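Local coordinates for conjugal transfer protein (Escherichia coli, PDB 5I97) that belongs to the VirB8 family and probably forms part of the inner-membrane machinery of the pKM101 type IV secretion system, which transfers DNA between bacteria, at residues Lys31-Gln36 with Tyr132-Leu137; Thr35-His40 with Gly57-Pro62; Pro62-Ser67 with Phe151-Tyr156. All coordinates share one frame; numbering follows the deposited sequence.

Interaction 1 of 3, residues Lys31-Gln36 with Tyr132-Leu137; sequences KFWLTQ and YEYKSL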
# COMPACT_ATOMS: atom_id res chain seq x y z
N LYS A 31 5.41 23.83 1.94
CA LYS A 31 5.71 22.54 1.35
C LYS A 31 4.63 21.53 1.72
O LYS A 31 4.27 20.68 0.92
CB LYS A 31 7.10 22.07 1.79
CG LYS A 31 7.46 20.67 1.32
CD LYS A 31 8.76 20.18 1.94
CE LYS A 31 9.05 18.74 1.54
NZ LYS A 31 10.30 18.23 2.18
N PHE A 32 4.09 21.64 2.92
CA PHE A 32 3.04 20.71 3.34
C PHE A 32 1.80 20.81 2.46
O PHE A 32 1.34 19.81 1.94
CB PHE A 32 2.64 20.94 4.79
CG PHE A 32 1.40 20.17 5.18
CD1 PHE A 32 1.45 18.79 5.32
CD2 PHE A 32 0.19 20.82 5.36
CE1 PHE A 32 0.32 18.08 5.67
CE2 PHE A 32 -0.95 20.11 5.69
CZ PHE A 32 -0.89 18.74 5.85
N TRP A 33 1.26 22.01 2.32
CA TRP A 33 0.04 22.21 1.55
C TRP A 33 0.28 21.94 0.07
O TRP A 33 -0.57 21.36 -0.59
CB TRP A 33 -0.51 23.63 1.73
CG TRP A 33 -0.87 23.91 3.15
CD1 TRP A 33 -0.22 24.74 4.00
CD2 TRP A 33 -1.98 23.37 3.88
NE1 TRP A 33 -0.84 24.74 5.22
CE2 TRP A 33 -1.92 23.91 5.17
CE3 TRP A 33 -3.01 22.48 3.57
CZ2 TRP A 33 -2.86 23.59 6.16
CZ3 TRP A 33 -3.93 22.16 4.54
CH2 TRP A 33 -3.86 22.71 5.82
N LEU A 34 1.44 22.32 -0.44
CA LEU A 34 1.71 22.11 -1.85
C LEU A 34 1.80 20.62 -2.18
O LEU A 34 1.27 20.18 -3.19
CB LEU A 34 2.98 22.83 -2.26
CG LEU A 34 2.84 24.34 -2.36
CD1 LEU A 34 4.19 25.00 -2.17
CD2 LEU A 34 2.20 24.75 -3.67
N THR A 35 2.47 19.85 -1.33
CA THR A 35 2.59 18.43 -1.57
C THR A 35 1.23 17.74 -1.36
O THR A 35 0.90 16.80 -2.07
CB THR A 35 3.69 17.75 -0.68
OG1 THR A 35 3.47 18.07 0.69
CG2 THR A 35 5.07 18.22 -1.09
N GLN A 36 0.46 18.21 -0.38
CA GLN A 36 -0.90 17.70 -0.16
C GLN A 36 -1.77 17.90 -1.37
O GLN A 36 -2.56 17.05 -1.73
CB GLN A 36 -1.56 18.39 1.04
CG GLN A 36 -1.07 17.94 2.38
CD GLN A 36 -1.50 16.54 2.66
OE1 GLN A 36 -0.67 15.64 2.75
NE2 GLN A 36 -2.80 16.34 2.83
N TYR A 132 0.81 29.76 -5.80
CA TYR A 132 0.02 29.63 -4.59
C TYR A 132 0.00 30.90 -3.74
O TYR A 132 0.76 31.84 -3.96
CB TYR A 132 0.52 28.45 -3.76
CG TYR A 132 1.88 28.67 -3.14
CD1 TYR A 132 3.03 28.44 -3.87
CD2 TYR A 132 2.01 29.11 -1.83
CE1 TYR A 132 4.27 28.64 -3.31
CE2 TYR A 132 3.23 29.31 -1.27
CZ TYR A 132 4.36 29.08 -2.01
OH TYR A 132 5.60 29.27 -1.44
N GLU A 133 -0.99 30.96 -2.86
CA GLU A 133 -1.21 32.08 -1.95
C GLU A 133 -2.14 31.63 -0.83
O GLU A 133 -2.80 30.60 -0.94
CB GLU A 133 -1.81 33.27 -2.70
CG GLU A 133 -3.16 32.98 -3.33
CD GLU A 133 -3.76 34.20 -4.00
OE1 GLU A 133 -2.99 35.10 -4.40
OE2 GLU A 133 -5.00 34.27 -4.12
N TYR A 134 -2.21 32.40 0.26
CA TYR A 134 -3.17 32.11 1.30
C TYR A 134 -4.20 33.23 1.34
O TYR A 134 -3.84 34.40 1.27
CB TYR A 134 -2.48 31.92 2.64
CG TYR A 134 -1.50 30.76 2.70
CD1 TYR A 134 -0.22 30.89 2.18
CD2 TYR A 134 -1.83 29.58 3.34
CE1 TYR A 134 0.69 29.85 2.26
CE2 TYR A 134 -0.93 28.54 3.42
CZ TYR A 134 0.33 28.68 2.89
OH TYR A 134 1.25 27.65 2.97
N LYS A 135 -5.47 32.87 1.44
CA LYS A 135 -6.55 33.85 1.52
C LYS A 135 -7.50 33.57 2.65
O LYS A 135 -8.04 32.47 2.77
CB LYS A 135 -7.34 33.88 0.21
CG LYS A 135 -6.61 34.39 -1.00
CD LYS A 135 -6.42 35.90 -0.92
CE LYS A 135 -5.80 36.46 -2.19
NZ LYS A 135 -5.51 37.92 -2.08
N SER A 136 -7.70 34.56 3.51
CA SER A 136 -8.82 34.52 4.42
C SER A 136 -10.11 34.76 3.64
O SER A 136 -10.31 35.85 3.09
CB SER A 136 -8.67 35.56 5.52
OG SER A 136 -8.78 36.86 4.98
N LEU A 137 -10.97 33.76 3.58
CA LEU A 137 -12.27 33.95 2.96
C LEU A 137 -13.34 33.43 3.89
O LEU A 137 -13.03 32.75 4.87
CB LEU A 137 -12.35 33.24 1.61
CG LEU A 137 -11.36 33.66 0.53
CD1 LEU A 137 -11.25 32.56 -0.49
CD2 LEU A 137 -11.77 34.98 -0.13
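The hydroxyl of Tyr134 sits against CD1 of Trp33, with 3.4 Å between OH and that carbon, and is hydrogen-bonded to OD1 of Asp30, the residue just ahead of Lys31-Gln36. Tyr132 OH takes the other oxygen, OD2, so one carboxylate anchors both tyrosines to the helix. Two acceptor bonds of this kind would be expected to stabilise its negative charge.

Beside this polar anchor the contact is aromatic and apolar. Tyr134 turns the edge of its ring toward the face of the five-membered ring of Trp33, displaced from its centre, an offset edge-to-face pair with centroids 5.8 Å apart and planes at 80°. Trp33 CD1 lies in the plane of the Tyr134 ring, 3.9 Å from its CE2. Leu34 uses both branches on Tyr132: CD1 hangs over one ring face, 4.0 Å from the centroid and 19° off the normal, a CH-pi contact, while CD2 meets the ring's CD1 at 3.8 Å. With CG between the backbone N and the carbonyl carbon (chi1 69°), the Tyr132 ring swings toward the helix, and its second torsion turns the face to Leu34.

Helix 27-42 thereby lies against the end of strand 124-134. Phe151 of the adjoining strand 151-160 touches Trp33, Leu34, Tyr132 and Tyr134, and Leu34 continues inward to Leu97 of strand 86-98 and to Ala104 and Ile106 of strand 103-114.

Interaction 2 of 3, residues Thr35-His40 with Gly57-Pro62; sequences TQYVIH and GLMSTP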
# COMPACT_ATOMS: atom_id res chain seq x y z
N THR A 35 2.47 19.85 -1.33
CA THR A 35 2.59 18.43 -1.57
C THR A 35 1.23 17.74 -1.36
O THR A 35 0.90 16.80 -2.07
CB THR A 35 3.69 17.75 -0.68
OG1 THR A 35 3.47 18.07 0.69
CG2 THR A 35 5.07 18.22 -1.09
N GLN A 36 0.46 18.21 -0.38
CA GLN A 36 -0.90 17.70 -0.16
C GLN A 36 -1.77 17.90 -1.37
O GLN A 36 -2.56 17.05 -1.73
CB GLN A 36 -1.56 18.39 1.04
CG GLN A 36 -1.07 17.94 2.38
CD GLN A 36 -1.50 16.54 2.66
OE1 GLN A 36 -0.67 15.64 2.75
NE2 GLN A 36 -2.80 16.34 2.83
N TYR A 37 -1.61 19.05 -2.00
CA TYR A 37 -2.41 19.40 -3.15
C TYR A 37 -2.09 18.45 -4.29
O TYR A 37 -3.00 17.91 -4.92
CB TYR A 37 -2.18 20.84 -3.55
CG TYR A 37 -3.05 21.33 -4.68
CD1 TYR A 37 -4.30 21.87 -4.43
CD2 TYR A 37 -2.63 21.24 -6.00
CE1 TYR A 37 -5.11 22.33 -5.46
CE2 TYR A 37 -3.43 21.69 -7.04
CZ TYR A 37 -4.67 22.23 -6.76
OH TYR A 37 -5.45 22.68 -7.80
N VAL A 38 -0.81 18.25 -4.56
CA VAL A 38 -0.38 17.36 -5.62
C VAL A 38 -0.83 15.94 -5.34
O VAL A 38 -1.29 15.24 -6.23
CB VAL A 38 1.14 17.39 -5.80
CG1 VAL A 38 1.60 16.27 -6.74
CG2 VAL A 38 1.59 18.75 -6.30
N ILE A 39 -0.71 15.51 -4.10
CA ILE A 39 -1.14 14.17 -3.75
C ILE A 39 -2.65 13.99 -3.94
O ILE A 39 -3.09 12.98 -4.48
CB ILE A 39 -0.73 13.83 -2.32
CG1 ILE A 39 0.79 13.63 -2.26
CG2 ILE A 39 -1.40 12.57 -1.85
CD1 ILE A 39 1.35 13.55 -0.86
N HIS A 40 -3.43 14.98 -3.52
CA HIS A 40 -4.88 14.92 -3.67
C HIS A 40 -5.28 14.91 -5.14
O HIS A 40 -6.21 14.21 -5.53
CB HIS A 40 -5.56 16.12 -2.99
CG HIS A 40 -5.73 15.99 -1.51
ND1 HIS A 40 -6.31 14.89 -0.92
CD2 HIS A 40 -5.42 16.84 -0.50
CE1 HIS A 40 -6.35 15.06 0.39
NE2 HIS A 40 -5.81 16.24 0.67
N GLY A 57 -10.78 21.30 -4.69
CA GLY A 57 -11.70 22.40 -4.89
C GLY A 57 -11.52 23.52 -3.88
O GLY A 57 -11.54 24.69 -4.24
N LEU A 58 -11.34 23.16 -2.62
CA LEU A 58 -11.17 24.16 -1.57
C LEU A 58 -9.81 24.84 -1.65
O LEU A 58 -9.66 25.95 -1.18
CB LEU A 58 -11.35 23.53 -0.18
CG LEU A 58 -12.72 22.93 0.13
CD1 LEU A 58 -12.69 22.25 1.48
CD2 LEU A 58 -13.78 24.02 0.09
N MET A 59 -8.84 24.17 -2.26
CA MET A 59 -7.49 24.68 -2.30
C MET A 59 -7.14 25.24 -3.66
O MET A 59 -5.97 25.30 -4.02
CB MET A 59 -6.49 23.58 -1.93
CG MET A 59 -6.65 23.05 -0.53
SD MET A 59 -5.61 21.62 -0.27
CE MET A 59 -6.21 21.08 1.32
N SER A 60 -8.14 25.66 -4.42
CA SER A 60 -7.89 26.19 -5.75
C SER A 60 -8.66 27.49 -5.93
O SER A 60 -9.72 27.66 -5.35
CB SER A 60 -8.32 25.19 -6.84
OG SER A 60 -7.82 23.88 -6.64
N THR A 61 -8.13 28.38 -6.76
CA THR A 61 -8.91 29.49 -7.25
C THR A 61 -9.98 28.91 -8.17
O THR A 61 -9.81 27.82 -8.71
CB THR A 61 -8.06 30.53 -8.00
OG1 THR A 61 -7.41 29.90 -9.11
CG2 THR A 61 -7.01 31.15 -7.08
N PRO A 62 -11.10 29.62 -8.34
CA PRO A 62 -12.15 29.06 -9.19
C PRO A 62 -11.68 28.71 -10.61
O PRO A 62 -12.18 27.74 -11.19
CB PRO A 62 -13.19 30.18 -9.22
CG PRO A 62 -13.01 30.89 -7.93
CD PRO A 62 -11.54 30.81 -7.60
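Tyr37 and Ser60 make the one hydrogen bond between these segments: Tyr37 OH donates to Ser60 OG at 2.9 Å. The acceptor lies at the edge of the tyrosine ring, near its plane. Ser60 OG is bonded in turn to the backbone O of Val56, and Arg41 NH1 reaches the tyrosine hydroxyl from the following helical turn. The result is a short buried chain of polar groups in which each hydroxyl has two partners, which should fix the rotation of both.

The van der Waals contacts come from Met59, the first residue to leave helical geometry after helix 49-58. Met59 CB packs on Tyr37 CD1 at 3.7 Å, and Met59 O approaches Tyr37 CE1 obliquely at 3.4 Å. Tyr37 carries its CG anti to the backbone N (chi1 -175°), which extends the ring off the helix and past the methionine side chain, the two running in opposite directions.

Around this junction, helix 27-42 faces the loop between helices 49-58 and 62-69. Tyr37 also touches Val56 on the first of these helices and Val64 on the second, while its ring meets that of Tyr156 edge-to-face on strand 151-160. On the other flank of helix 27-42, Val38 and Ile39 pack on strand 86-98.

Interaction 3 of 3, residues Pro62-Ser67 with Phe151-Tyr156; sequences PNVAES and FRVTSY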
# COMPACT_ATOMS: atom_id res chain seq x y z
N PRO A 62 -11.10 29.62 -8.34
CA PRO A 62 -12.15 29.06 -9.19
C PRO A 62 -11.68 28.71 -10.61
O PRO A 62 -12.18 27.74 -11.19
CB PRO A 62 -13.19 30.18 -9.22
CG PRO A 62 -13.01 30.89 -7.93
CD PRO A 62 -11.54 30.81 -7.60
N ASN A 63 -10.73 29.46 -11.14
CA ASN A 63 -10.19 29.15 -12.47
C ASN A 63 -9.45 27.83 -12.47
O ASN A 63 -9.68 26.99 -13.32
CB ASN A 63 -9.26 30.27 -12.94
CG ASN A 63 -9.98 31.60 -13.06
OD1 ASN A 63 -9.56 32.60 -12.46
ND2 ASN A 63 -11.07 31.62 -13.81
N VAL A 64 -8.57 27.65 -11.49
CA VAL A 64 -7.81 26.41 -11.35
C VAL A 64 -8.76 25.24 -11.06
O VAL A 64 -8.61 24.16 -11.59
CB VAL A 64 -6.76 26.53 -10.23
CG1 VAL A 64 -6.19 25.17 -9.85
CG2 VAL A 64 -5.65 27.51 -10.64
N ALA A 65 -9.77 25.50 -10.24
CA ALA A 65 -10.70 24.47 -9.81
C ALA A 65 -11.52 23.92 -10.97
O ALA A 65 -11.66 22.71 -11.12
CB ALA A 65 -11.62 25.02 -8.74
N GLU A 66 -12.04 24.80 -11.81
CA GLU A 66 -13.00 24.35 -12.81
C GLU A 66 -12.28 23.70 -13.97
O GLU A 66 -12.85 22.91 -14.71
CB GLU A 66 -13.88 25.53 -13.26
CG GLU A 66 -14.36 25.52 -14.70
CD GLU A 66 -15.00 26.84 -15.11
OE1 GLU A 66 -14.89 27.82 -14.34
OE2 GLU A 66 -15.59 26.91 -16.21
N SER A 67 -10.98 23.94 -14.07
CA SER A 67 -10.18 23.16 -14.99
C SER A 67 -10.00 21.72 -14.50
O SER A 67 -9.95 20.78 -15.29
CB SER A 67 -8.82 23.83 -15.19
OG SER A 67 -7.97 23.01 -15.96
N PHE A 151 -5.29 28.07 2.16
CA PHE A 151 -4.32 27.84 1.11
C PHE A 151 -5.02 27.67 -0.22
O PHE A 151 -6.07 27.04 -0.30
CB PHE A 151 -3.48 26.60 1.43
CG PHE A 151 -2.60 26.13 0.30
CD1 PHE A 151 -1.37 26.71 0.06
CD2 PHE A 151 -3.01 25.08 -0.51
CE1 PHE A 151 -0.56 26.26 -0.97
CE2 PHE A 151 -2.20 24.63 -1.54
CZ PHE A 151 -0.99 25.22 -1.78
N ARG A 152 -4.46 28.24 -1.28
CA ARG A 152 -5.02 27.98 -2.58
C ARG A 152 -3.97 28.09 -3.67
O ARG A 152 -3.04 28.89 -3.60
CB ARG A 152 -6.21 28.90 -2.88
CG ARG A 152 -5.91 30.30 -3.32
CD ARG A 152 -7.23 31.05 -3.49
NE ARG A 152 -7.09 32.41 -4.00
CZ ARG A 152 -8.11 33.20 -4.29
NH1 ARG A 152 -9.35 32.77 -4.14
NH2 ARG A 152 -7.89 34.43 -4.75
N VAL A 153 -4.13 27.22 -4.67
CA VAL A 153 -3.27 27.18 -5.83
C VAL A 153 -3.84 28.11 -6.89
O VAL A 153 -5.02 28.04 -7.23
CB VAL A 153 -3.17 25.74 -6.38
CG1 VAL A 153 -2.40 25.70 -7.69
CG2 VAL A 153 -2.55 24.82 -5.36
N THR A 154 -2.98 28.97 -7.43
CA THR A 154 -3.40 30.02 -8.35
C THR A 154 -3.05 29.72 -9.81
O THR A 154 -3.56 30.37 -10.72
CB THR A 154 -2.77 31.38 -7.98
OG1 THR A 154 -1.35 31.30 -8.11
CG2 THR A 154 -3.12 31.73 -6.55
N SER A 155 -2.12 28.80 -10.01
CA SER A 155 -1.84 28.30 -11.35
C SER A 155 -1.26 26.90 -11.21
O SER A 155 -0.62 26.59 -10.21
CB SER A 155 -0.91 29.22 -12.12
OG SER A 155 0.41 29.10 -11.67
N TYR A 156 -1.51 26.05 -12.20
CA TYR A 156 -1.10 24.67 -12.08
C TYR A 156 -0.90 24.04 -13.44
O TYR A 156 -1.82 23.96 -14.25
CB TYR A 156 -2.15 23.88 -11.29
CG TYR A 156 -1.73 22.48 -10.92
CD1 TYR A 156 -0.92 22.24 -9.82
CD2 TYR A 156 -2.16 21.39 -11.66
CE1 TYR A 156 -0.54 20.97 -9.48
CE2 TYR A 156 -1.79 20.11 -11.32
CZ TYR A 156 -0.98 19.91 -10.23
OH TYR A 156 -0.60 18.65 -9.88
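A classic beta bulge in strand 151-160, where Thr154 and Ser155 both face Gly131 of strand 124-134, receives the side chain of Val64 from the first turn of helix 62-69. The chain turns a corner at Thr154, and Val64 leans into that bend. The two backbones come close here, the CA atoms of Val64 and Ser155 6.3 Å apart.

The two methyls of Val64 divide the work. Val64 CG2 lies on the backbone of the corner, 3.5 Å from Val153 O, 3.5 Å from Thr154 C and 3.8 Å from Ser155 N. Val64 CG1, set anti to the backbone N (chi1 167°), also reaches the side chains on either side of the bulge, though loosely: it is 4.4 Å from Val153 CG1 and 4.5 Å from Tyr156 CB. Tyr156 takes part through this first carbon, since its ring heads off from the valine and its hydroxyl is bonded to Glu42. Helix 62-69 is itself started by Thr61, whose OG1 makes a weak capping bond to Val64 N.

The contact is van der Waals and hydrophobic in character, with much of the surface offered by peptide groups. Those polar groups have partners of their own: Val153 pairs through its backbone with Thr61, and Thr154 and Ser155 pair with Gly131. Because these backbone groups are already paired, burying them under the valine should leave none of those bonds to be made up by water.

Overall arrangement
Interactions 1 and 2 share helix 27-42, their centres 8 Å apart, and meet where Trp33 CZ3 packs on Met59 CE at 4.1 Å. Interaction 3 follows directly from interaction 2 through Pro62. Strand 151-160 ties all three together: Met59 O lies 2.7 Å from Val153 N, a probable hydrogen bond, and Arg152 NE forms a salt bridge with Glu133 OE2 at 2.8 Å. Tyr37 OH also packs on Val64 CG1 at 3.3 Å, joining the polar chain of interaction 2 to the valine of interaction 3. Interactions 1 and 3 seat helices 27-42 and 62-69 on the antiparallel sheet, and interaction 2 links these helices through the 57-62 turn, consistent with the NTF2-like fold of the soluble VirB8 domain.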